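Histone acetyltransferase, ELP3 family (Methanocaldococcus infernus, PDB 6IA8) converts the wobble uridine of tRNAs to carboxymethyluridine, using acetyl-CoA, S-adenosylmethionine and a [4Fe-4S] cluster. Local coordinates at residues Tyr501-Gly506 with Ala512-Glu517; Lys475-Ile480 with Lys488-Thr493; Glu313-Val318 with Ser351-Leu356. One frame throughout, in Å; residues are numbered along the deposited sequence.

Contact 1 of 3, residues Tyr501-Gly506 with Ala512-Glu517; sequences YYRKLG and AYMGKE. With SO4 (sulfate ion), chain G; SO4 (sulfate ion), chain D.
The end of a helix packs on a strand here: Tyr501-Gly506 closes helix 499-504 of the acetyltransferase domain and leans on strand 513-517, burying 260 Å² in all. Tyr502 CB rests on Met514 CB at 4.1 Å, but the ring leads away from the strand toward Leu446, Met474 and Val492. Tyr501 CD2 lies over the centre of that ring, covering one face. Met514, bent at chi2 and chi3, curls its CE against Arg503 CG at 3.5 Å; the two chains cross nearly at right angles, and the methyl comes over one face of the guanidinium. At the edge of that group, Arg503 NE gives a 2.9 Å hydrogen bond (162°) to O1 of a sulfate that Met514 CE also approaches, while NH1 pairs with Glu179. The polar link between the segments is Lys516 NZ to Leu505 O, 2.9 Å, with the nitrogen almost straight beyond the oxygen (175° at O). A bend at chi3 (-76°) swings the ammonium onto this carbonyl just past the helix, where its charge, shared with Glu478, may partly offset the negative pole. Gly506, at positive phi, is the C-prime residue of a Schellman motif. Away from the strand, Tyr501 OH bonds a second sulfate O3 at 2.9 Å, in the plane of its ring. That sulfate is also held by the backbone N of Gly468, Gly470 and Arg471, consistent with the phosphate-binding loop of the acetyl-CoA site in a GNAT fold, to which Tyr502 probably belongs as well.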
loop_
_atom_site.group_PDB
_atom_site.type_symbol
_atom_site.label_atom_id
_atom_site.label_comp_id
_atom_site.label_asym_id
_atom_site.label_seq_id
_atom_site.Cartn_x
_atom_site.Cartn_y
_atom_site.Cartn_z
ATOM N N TYR A 501 -17.984 9.676 3.233
ATOM C CA TYR A 501 -17.237 10.488 4.186
ATOM C C TYR A 501 -16.855 11.825 3.576
ATOM O O TYR A 501 -16.999 12.870 4.216
ATOM C CB TYR A 501 -15.984 9.738 4.638
ATOM C CG TYR A 501 -15.072 10.524 5.571
ATOM C CD1 TYR A 501 -15.288 10.537 6.948
ATOM C CD2 TYR A 501 -14.020 11.266 5.071
ATOM C CE1 TYR A 501 -14.451 11.256 7.801
ATOM C CE2 TYR A 501 -13.175 11.990 5.908
ATOM C CZ TYR A 501 -13.398 11.991 7.274
ATOM O OH TYR A 501 -12.565 12.698 8.103
ATOM N N TYR A 502 -16.382 11.814 2.330
ATOM C CA TYR A 502 -16.001 13.065 1.681
ATOM C C TYR A 502 -17.213 13.902 1.285
ATOM O O TYR A 502 -17.130 15.140 1.255
ATOM C CB TYR A 502 -15.097 12.760 0.474
ATOM C CG TYR A 502 -13.775 12.114 0.931
ATOM C CD1 TYR A 502 -12.817 12.859 1.566
ATOM C CD2 TYR A 502 -13.526 10.748 0.763
ATOM C CE1 TYR A 502 -11.638 12.291 2.025
ATOM C CE2 TYR A 502 -12.357 10.160 1.227
ATOM C CZ TYR A 502 -11.405 10.949 1.841
ATOM O OH TYR A 502 -10.227 10.402 2.294
ATOM N N ARG A 503 -18.343 13.264 0.994
ATOM C CA ARG A 503 -19.548 14.039 0.746
ATOM C C ARG A 503 -19.908 14.871 1.965
ATOM O O ARG A 503 -20.302 16.033 1.829
ATOM C CB ARG A 503 -20.715 13.130 0.363
ATOM C CG ARG A 503 -20.548 12.493 -0.992
ATOM C CD ARG A 503 -21.878 11.848 -1.511
ATOM N NE ARG A 503 -21.639 11.211 -2.803
ATOM C CZ ARG A 503 -21.481 9.903 -2.989
ATOM N NH1 ARG A 503 -21.555 9.062 -1.961
ATOM N NH2 ARG A 503 -21.259 9.434 -4.216
ATOM N N LYS A 504 -19.779 14.295 3.165
ATOM C CA LYS A 504 -20.031 15.055 4.387
ATOM C C LYS A 504 -19.140 16.293 4.469
ATOM O O LYS A 504 -19.513 17.287 5.098
ATOM C CB LYS A 504 -19.796 14.174 5.618
ATOM C CG LYS A 504 -20.999 13.406 6.131
ATOM C CD LYS A 504 -21.217 12.102 5.397
ATOM C CE LYS A 504 -22.324 11.282 6.049
ATOM N NZ LYS A 504 -21.944 10.780 7.403
ATOM N N LEU A 505 -17.955 16.249 3.874
ATOM C CA LEU A 505 -17.038 17.382 3.899
ATOM C C LEU A 505 -17.206 18.314 2.702
ATOM O O LEU A 505 -16.327 19.146 2.453
ATOM C CB LEU A 505 -15.590 16.877 3.964
ATOM C CG LEU A 505 -15.255 15.926 5.112
ATOM C CD1 LEU A 505 -13.779 15.675 5.169
ATOM C CD2 LEU A 505 -15.756 16.488 6.436
ATOM N N GLY A 506 -18.301 18.193 1.956
ATOM C CA GLY A 506 -18.579 19.094 0.856
ATOM C C GLY A 506 -18.046 18.665 -0.496
ATOM O O GLY A 506 -18.117 19.446 -1.450
ATOM N N ALA A 512 -13.647 10.024 -11.638
ATOM C CA ALA A 512 -13.255 8.914 -10.788
ATOM C C ALA A 512 -12.981 9.347 -9.356
ATOM O O ALA A 512 -12.722 8.492 -8.499
ATOM C CB ALA A 512 -12.006 8.241 -11.366
ATOM N N TYR A 513 -13.040 10.643 -9.077
ATOM C CA TYR A 513 -12.602 11.182 -7.800
ATOM C C TYR A 513 -13.754 11.831 -7.032
ATOM O O TYR A 513 -14.881 11.944 -7.516
ATOM C CB TYR A 513 -11.493 12.220 -8.024
ATOM C CG TYR A 513 -10.316 11.716 -8.844
ATOM C CD1 TYR A 513 -10.331 11.819 -10.223
ATOM C CD2 TYR A 513 -9.206 11.130 -8.241
ATOM C CE1 TYR A 513 -9.283 11.365 -10.998
ATOM C CE2 TYR A 513 -8.153 10.659 -9.009
ATOM C CZ TYR A 513 -8.196 10.781 -10.396
ATOM O OH TYR A 513 -7.144 10.330 -11.195
ATOM N N MET A 514 -13.443 12.287 -5.823
ATOM C CA MET A 514 -14.315 13.167 -5.059
ATOM C C MET A 514 -13.633 14.521 -5.080
ATOM O O MET A 514 -12.434 14.613 -4.806
ATOM C CB MET A 514 -14.511 12.681 -3.625
ATOM C CG MET A 514 -15.253 11.359 -3.533
ATOM S SD MET A 514 -16.876 11.387 -4.294
ATOM C CE MET A 514 -17.760 12.462 -3.095
ATOM N N GLY A 515 -14.356 15.553 -5.471
ATOM C CA GLY A 515 -13.738 16.838 -5.718
ATOM C C GLY A 515 -14.437 17.987 -5.026
ATOM O O GLY A 515 -15.627 17.931 -4.729
ATOM N N LYS A 516 -13.666 19.048 -4.781
ATOM C CA LYS A 516 -14.196 20.298 -4.253
ATOM C C LYS A 516 -13.505 21.474 -4.927
ATOM O O LYS A 516 -12.292 21.453 -5.131
ATOM C CB LYS A 516 -13.988 20.399 -2.741
ATOM C CG LYS A 516 -14.514 21.684 -2.127
ATOM C CD LYS A 516 -14.066 21.861 -0.681
ATOM C CE LYS A 516 -14.849 20.978 0.258
ATOM N NZ LYS A 516 -14.418 21.163 1.668
ATOM N N GLU A 517 -14.281 22.504 -5.252
ATOM C CA GLU A 517 -13.738 23.756 -5.762
ATOM C C GLU A 517 -13.240 24.586 -4.586
ATOM O O GLU A 517 -13.946 24.758 -3.587
ATOM C CB GLU A 517 -14.803 24.527 -6.547
ATOM C CG GLU A 517 -14.237 25.394 -7.655
ATOM C CD GLU A 517 -13.753 24.584 -8.842
ATOM O OE1 GLU A 517 -14.050 23.373 -8.903
ATOM O OE2 GLU A 517 -13.077 25.156 -9.722
HETATM S S SO4 G . -22.228 13.225 -5.603
HETATM O O1 SO4 G . -20.939 12.860 -5.024
HETATM O O2 SO4 G . -22.946 14.070 -4.655
HETATM O O3 SO4 G . -22.994 12.014 -5.872
HETATM O O4 SO4 G . -22.031 13.953 -6.849
HETATM S S SO4 D . -12.551 12.594 11.832
HETATM O O1 SO4 D . -12.294 14.025 11.578
HETATM O O2 SO4 D . -13.176 12.527 13.184
HETATM O O3 SO4 D . -13.436 12.075 10.798
HETATM O O4 SO4 D . -11.273 11.863 11.868
#

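Contact 2 of 3, residues Lys475-Ile480 with Lys488-Thr493; sequences KEAERI and KKILVT
Glu478 OE2 is gripped twice, by the Lys516 ammonium in a salt bridge and by the Tyr507 hydroxyl in a hydrogen bond, while the aliphatic part of the same side chain lies against Ile490. The two bonds hold the carboxylate at the border of the apolar layer between helix 469-484 and strand 489-492, and the lysine probably favours its ionised form. Nothing polar joins the two segments. Ile490 makes the contact with its end: with CG1 anti to the backbone N (chi1 -179°), CD1 is carried up to the helix, 4.1 Å from Glu478 CG. The two side chains meet nearly at a right angle, the glutamate passing across the methyl. The same CD1 stands 4.5 Å from CB of Ala477, whose small side chain probably lets the helix come close, and the buried area is only 100 Å². Leu425 of the sheet touches both Ala477 and Ile490, and Val443 adjoins Ile490. On another face of the helix, Arg479 NH2 bridges Glu476 OE1 at 2.9 Å; OE1 lies in the guanidinium plane, whereas NH2 comes from 37° out of the carboxylate plane; the arginine is poorly ordered. Strands 440-448 and 489-492 are parallel neighbours, and helix 469-484 runs between them in the chain. The arrangement is thus a beta-alpha-beta crossover, the part of the GNAT fold whose strand end and helix start probably bind acetyl-CoA.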
loop_
_atom_site.group_PDB
_atom_site.type_symbol
_atom_site.label_atom_id
_atom_site.label_comp_id
_atom_site.label_asym_id
_atom_site.label_seq_id
_atom_site.Cartn_x
_atom_site.Cartn_y
_atom_site.Cartn_z
ATOM N N LYS A 475 -8.849 20.059 6.152
ATOM C CA LYS A 475 -8.899 21.516 6.150
ATOM C C LYS A 475 -7.510 22.086 5.866
ATOM O O LYS A 475 -7.352 23.059 5.111
ATOM C CB LYS A 475 -9.447 22.023 7.489
ATOM C CG LYS A 475 -9.869 23.489 7.458
ATOM N N GLU A 476 -6.485 21.508 6.491
ATOM C CA GLU A 476 -5.129 22.012 6.277
ATOM C C GLU A 476 -4.671 21.743 4.850
ATOM O O GLU A 476 -4.020 22.583 4.217
ATOM C CB GLU A 476 -4.161 21.373 7.262
ATOM C CG GLU A 476 -2.722 21.828 7.106
ATOM C CD GLU A 476 -2.482 23.237 7.582
ATOM O OE1 GLU A 476 -1.372 23.736 7.367
ATOM O OE2 GLU A 476 -3.402 23.852 8.160
ATOM N N ALA A 477 -5.062 20.604 4.296
ATOM C CA ALA A 477 -4.721 20.329 2.902
ATOM C C ALA A 477 -5.367 21.346 1.964
ATOM O O ALA A 477 -4.731 21.839 1.014
ATOM C CB ALA A 477 -5.151 18.907 2.523
ATOM N N GLU A 478 -6.644 21.650 2.201
ATOM C CA GLU A 478 -7.337 22.636 1.384
ATOM C C GLU A 478 -6.686 24.009 1.511
ATOM O O GLU A 478 -6.526 24.722 0.508
ATOM C CB GLU A 478 -8.810 22.703 1.787
ATOM C CG GLU A 478 -9.550 21.378 1.465
ATOM C CD GLU A 478 -10.922 21.308 2.092
ATOM O OE1 GLU A 478 -11.373 22.300 2.686
ATOM O OE2 GLU A 478 -11.539 20.246 1.996
ATOM N N ARG A 479 -6.307 24.401 2.735
ATOM C CA ARG A 479 -5.652 25.695 2.932
ATOM C C ARG A 479 -4.326 25.756 2.182
ATOM O O ARG A 479 -4.020 26.745 1.502
ATOM C CB ARG A 479 -5.422 25.954 4.422
ATOM C CG ARG A 479 -4.865 27.322 4.732
ATOM C CD ARG A 479 -4.345 27.422 6.158
ATOM N NE ARG A 479 -3.109 26.666 6.347
ATOM C CZ ARG A 479 -1.908 27.087 5.962
ATOM N NH1 ARG A 479 -1.776 28.256 5.355
ATOM N NH2 ARG A 479 -0.839 26.335 6.178
ATOM N N ILE A 480 -3.520 24.699 2.296
ATOM C CA ILE A 480 -2.229 24.684 1.623
ATOM C C ILE A 480 -2.429 24.758 0.120
ATOM O O ILE A 480 -1.758 25.533 -0.571
ATOM C CB ILE A 480 -1.425 23.432 2.024
ATOM C CG1 ILE A 480 -1.013 23.535 3.490
ATOM C CG2 ILE A 480 -0.228 23.256 1.107
ATOM C CD1 ILE A 480 -0.319 22.293 4.034
ATOM N N LYS A 488 -7.160 25.763 -7.537
ATOM C CA LYS A 488 -8.577 26.105 -7.491
ATOM C C LYS A 488 -9.483 24.899 -7.249
ATOM O O LYS A 488 -10.677 25.076 -6.977
ATOM C CB LYS A 488 -8.987 26.804 -8.800
ATOM C CG LYS A 488 -8.242 28.113 -9.072
ATOM C CD LYS A 488 -8.350 29.100 -7.905
ATOM C CE LYS A 488 -9.794 29.484 -7.601
ATOM N NZ LYS A 488 -9.893 30.415 -6.436
ATOM N N LYS A 489 -8.970 23.678 -7.357
ATOM C CA LYS A 489 -9.778 22.516 -7.031
ATOM C C LYS A 489 -8.870 21.443 -6.460
ATOM O O LYS A 489 -7.666 21.382 -6.753
ATOM C CB LYS A 489 -10.563 21.982 -8.238
ATOM C CG LYS A 489 -9.747 21.306 -9.308
ATOM C CD LYS A 489 -10.673 20.813 -10.424
ATOM C CE LYS A 489 -9.906 20.353 -11.646
ATOM N NZ LYS A 489 -10.811 20.122 -12.807
ATOM N N ILE A 490 -9.467 20.625 -5.608
ATOM C CA ILE A 490 -8.774 19.562 -4.908
ATOM C C ILE A 490 -9.551 18.284 -5.185
ATOM O O ILE A 490 -10.787 18.289 -5.145
ATOM C CB ILE A 490 -8.654 19.892 -3.407
ATOM C CG1 ILE A 490 -7.916 18.801 -2.660
ATOM C CG2 ILE A 490 -10.002 20.151 -2.772
ATOM C CD1 ILE A 490 -7.297 19.330 -1.353
ATOM N N LEU A 491 -8.836 17.227 -5.564
ATOM C CA LEU A 491 -9.445 15.945 -5.899
ATOM C C LEU A 491 -8.943 14.870 -4.950
ATOM O O LEU A 491 -7.731 14.715 -4.779
ATOM C CB LEU A 491 -9.111 15.541 -7.336
ATOM C CG LEU A 491 -9.696 16.370 -8.467
ATOM C CD1 LEU A 491 -9.145 15.840 -9.803
ATOM C CD2 LEU A 491 -11.190 16.344 -8.443
ATOM N N VAL A 492 -9.864 14.079 -4.399
ATOM C CA VAL A 492 -9.539 13.027 -3.448
ATOM C C VAL A 492 -9.670 11.684 -4.150
ATOM O O VAL A 492 -10.695 11.411 -4.791
ATOM C CB VAL A 492 -10.459 13.081 -2.221
ATOM C CG1 VAL A 492 -10.088 11.987 -1.253
ATOM C CG2 VAL A 492 -10.397 14.452 -1.589
ATOM N N THR A 493 -8.624 10.866 -4.057
ATOM C CA THR A 493 -8.711 9.445 -4.390
ATOM C C THR A 493 -9.404 8.752 -3.225
ATOM O O THR A 493 -8.865 8.686 -2.121
ATOM C CB THR A 493 -7.327 8.849 -4.637
ATOM O OG1 THR A 493 -6.623 9.681 -5.580
ATOM C CG2 THR A 493 -7.454 7.441 -5.180
#

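Contact 3 of 3, residues Glu313-Val318 with Ser351-Leu356; sequences EEAIEV and SNLGEL
Ile316 is the bump of this contact, and it settles between Leu353 and Leu356, one turn apart on the facing helix. Its CD1 presses on Leu356 CB at 3.6 Å and comes within 4.1 Å of Leu356 CD1, while CG1 meets Leu353 CD1 at 3.7 Å. CG1 stands anti to the carbonyl carbon (chi1 -67°), which brings the longer branch nearer the other helix than its CB direction alone would. In return, Leu353 sends CD1 against helix 312-325. Its CG is anti to the backbone N (chi1 179°), and the methyl enters the hollow between Ile316 and the low wall of Ala315, whose CB is 4.5 Å from it. Glu312 and Ile319 also touch Leu353. The Ile316 and Leu353 side chains run past each other in opposite senses, whereas Leu356 meets the isoleucine at a slant. No hydrogen bond spans the 172 Å² interface. Cut back to an alanine, Ile316 would lose CG1, CG2 and CD1, which would probably leave a gap facing Leu356 CB and take away one wall of the hollow for Leu353 CD1. Pro289 touches both Ala315 and Leu353, and Tyr360, one turn beyond Leu356, also reaches Ile316. Helix 312-325 turns another face, through Val318, to helix 264-276, so it lies between that helix and helix 353-364. Leu353 set among Glu312, Ala315, Ile316 and Ile319 is consistent with a knob in a hole, as in knobs-into-holes packing, here within the radical SAM C-terminal domain, away from the annotated sites.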
loop_
_atom_site.group_PDB
_atom_site.type_symbol
_atom_site.label_atom_id
_atom_site.label_comp_id
_atom_site.label_asym_id
_atom_site.label_seq_id
_atom_site.Cartn_x
_atom_site.Cartn_y
_atom_site.Cartn_z
ATOM N N GLU A 313 21.263 -14.198 8.211
ATOM C CA GLU A 313 22.171 -13.114 8.573
ATOM C C GLU A 313 22.144 -11.999 7.530
ATOM O O GLU A 313 22.025 -10.820 7.864
ATOM C CB GLU A 313 23.592 -13.668 8.746
ATOM C CG GLU A 313 24.688 -12.622 8.826
ATOM C CD GLU A 313 26.042 -13.154 8.350
ATOM O OE1 GLU A 313 26.433 -14.277 8.749
ATOM O OE2 GLU A 313 26.708 -12.453 7.560
ATOM N N GLU A 314 22.284 -12.347 6.256
ATOM C CA GLU A 314 22.372 -11.309 5.233
ATOM C C GLU A 314 21.040 -10.581 5.064
ATOM O O GLU A 314 21.012 -9.357 4.881
ATOM C CB GLU A 314 22.811 -11.911 3.896
ATOM C CG GLU A 314 24.187 -12.548 3.897
ATOM C CD GLU A 314 24.152 -13.988 4.350
ATOM O OE1 GLU A 314 24.621 -14.277 5.468
ATOM O OE2 GLU A 314 23.637 -14.829 3.589
ATOM N N ALA A 315 19.929 -11.324 5.089
ATOM C CA ALA A 315 18.628 -10.687 4.942
ATOM C C ALA A 315 18.399 -9.704 6.076
ATOM O O ALA A 315 17.905 -8.594 5.852
ATOM C CB ALA A 315 17.528 -11.744 4.897
ATOM N N ILE A 316 18.759 -10.100 7.300
ATOM C CA ILE A 316 18.580 -9.237 8.465
ATOM C C ILE A 316 19.406 -7.967 8.327
ATOM O O ILE A 316 18.924 -6.870 8.628
ATOM C CB ILE A 316 18.933 -10.008 9.750
ATOM C CG1 ILE A 316 17.916 -11.134 9.983
ATOM C CG2 ILE A 316 18.987 -9.068 10.964
ATOM C CD1 ILE A 316 18.321 -12.095 11.097
ATOM N N GLU A 317 20.660 -8.092 7.882
ATOM C CA GLU A 317 21.513 -6.922 7.722
ATOM C C GLU A 317 20.903 -5.945 6.732
ATOM O O GLU A 317 20.839 -4.744 6.996
ATOM C CB GLU A 317 22.909 -7.345 7.265
ATOM C CG GLU A 317 23.691 -8.110 8.312
ATOM C CD GLU A 317 25.030 -8.593 7.798
ATOM O OE1 GLU A 317 25.384 -8.248 6.653
ATOM O OE2 GLU A 317 25.722 -9.324 8.540
ATOM N N VAL A 318 20.454 -6.437 5.574
ATOM C CA VAL A 318 19.914 -5.544 4.546
ATOM C C VAL A 318 18.594 -4.917 5.002
ATOM O O VAL A 318 18.368 -3.708 4.845
ATOM C CB VAL A 318 19.745 -6.308 3.222
ATOM C CG1 VAL A 318 19.061 -5.434 2.187
ATOM C CG2 VAL A 318 21.113 -6.755 2.718
ATOM N N SER A 351 10.178 -18.275 9.998
ATOM C CA SER A 351 8.930 -17.531 9.869
ATOM C C SER A 351 8.893 -16.221 10.653
ATOM O O SER A 351 7.915 -15.468 10.537
ATOM C CB SER A 351 7.759 -18.415 10.314
ATOM O OG SER A 351 7.972 -18.911 11.624
ATOM N N ASN A 352 9.913 -15.930 11.452
ATOM C CA ASN A 352 9.938 -14.726 12.277
ATOM C C ASN A 352 11.012 -13.733 11.825
ATOM O O ASN A 352 11.665 -13.083 12.638
ATOM C CB ASN A 352 10.142 -15.104 13.741
ATOM C CG ASN A 352 11.382 -15.954 13.951
ATOM O OD1 ASN A 352 11.913 -16.526 13.003
ATOM N ND2 ASN A 352 11.844 -16.041 15.194
ATOM N N LEU A 353 11.214 -13.601 10.516
ATOM C CA LEU A 353 12.253 -12.702 10.027
ATOM C C LEU A 353 12.037 -11.291 10.550
ATOM O O LEU A 353 12.995 -10.610 10.925
ATOM C CB LEU A 353 12.281 -12.710 8.498
ATOM C CG LEU A 353 13.323 -11.791 7.851
ATOM C CD1 LEU A 353 14.723 -12.106 8.362
ATOM C CD2 LEU A 353 13.282 -11.899 6.324
ATOM N N GLY A 354 10.784 -10.838 10.599
ATOM C CA GLY A 354 10.507 -9.513 11.136
ATOM C C GLY A 354 10.983 -9.342 12.566
ATOM O O GLY A 354 11.543 -8.303 12.932
ATOM N N GLU A 355 10.744 -10.349 13.404
ATOM C CA GLU A 355 11.179 -10.286 14.793
ATOM C C GLU A 355 12.698 -10.281 14.874
ATOM O O GLU A 355 13.282 -9.596 15.723
ATOM C CB GLU A 355 10.605 -11.475 15.585
ATOM C CG GLU A 355 10.870 -11.400 17.079
ATOM C CD GLU A 355 10.562 -12.710 17.794
ATOM O OE1 GLU A 355 10.317 -13.725 17.106
ATOM O OE2 GLU A 355 10.566 -12.724 19.043
ATOM N N LEU A 356 13.357 -11.048 13.999
ATOM C CA LEU A 356 14.814 -11.089 14.010
ATOM C C LEU A 356 15.383 -9.730 13.631
ATOM O O LEU A 356 16.389 -9.286 14.199
ATOM C CB LEU A 356 15.305 -12.180 13.056
ATOM C CG LEU A 356 14.758 -13.586 13.335
ATOM C CD1 LEU A 356 15.216 -14.552 12.256
ATOM C CD2 LEU A 356 15.207 -14.056 14.696
#

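Along the chain the three contacts follow in series; none nests within another or crosses it. Contact 3 comes first, bringing helices 312-325 and 353-364 together across 32 intervening residues that include strands 331-332 and 344-346. Contact 2 then closes a short connection of seven residues, joining helix 469-484 to the strand that follows it, and contact 1 spans five residues around strand 508-510. These last two lie 10 Å apart between centres and share a sheet: strands 489-492 and 513-517 are antiparallel neighbours. Contact 3, on the opposite side of the chain's centre, is about 40 Å from contact 2 and 43 Å from contact 1, between centres, in the radical SAM C-terminal domain.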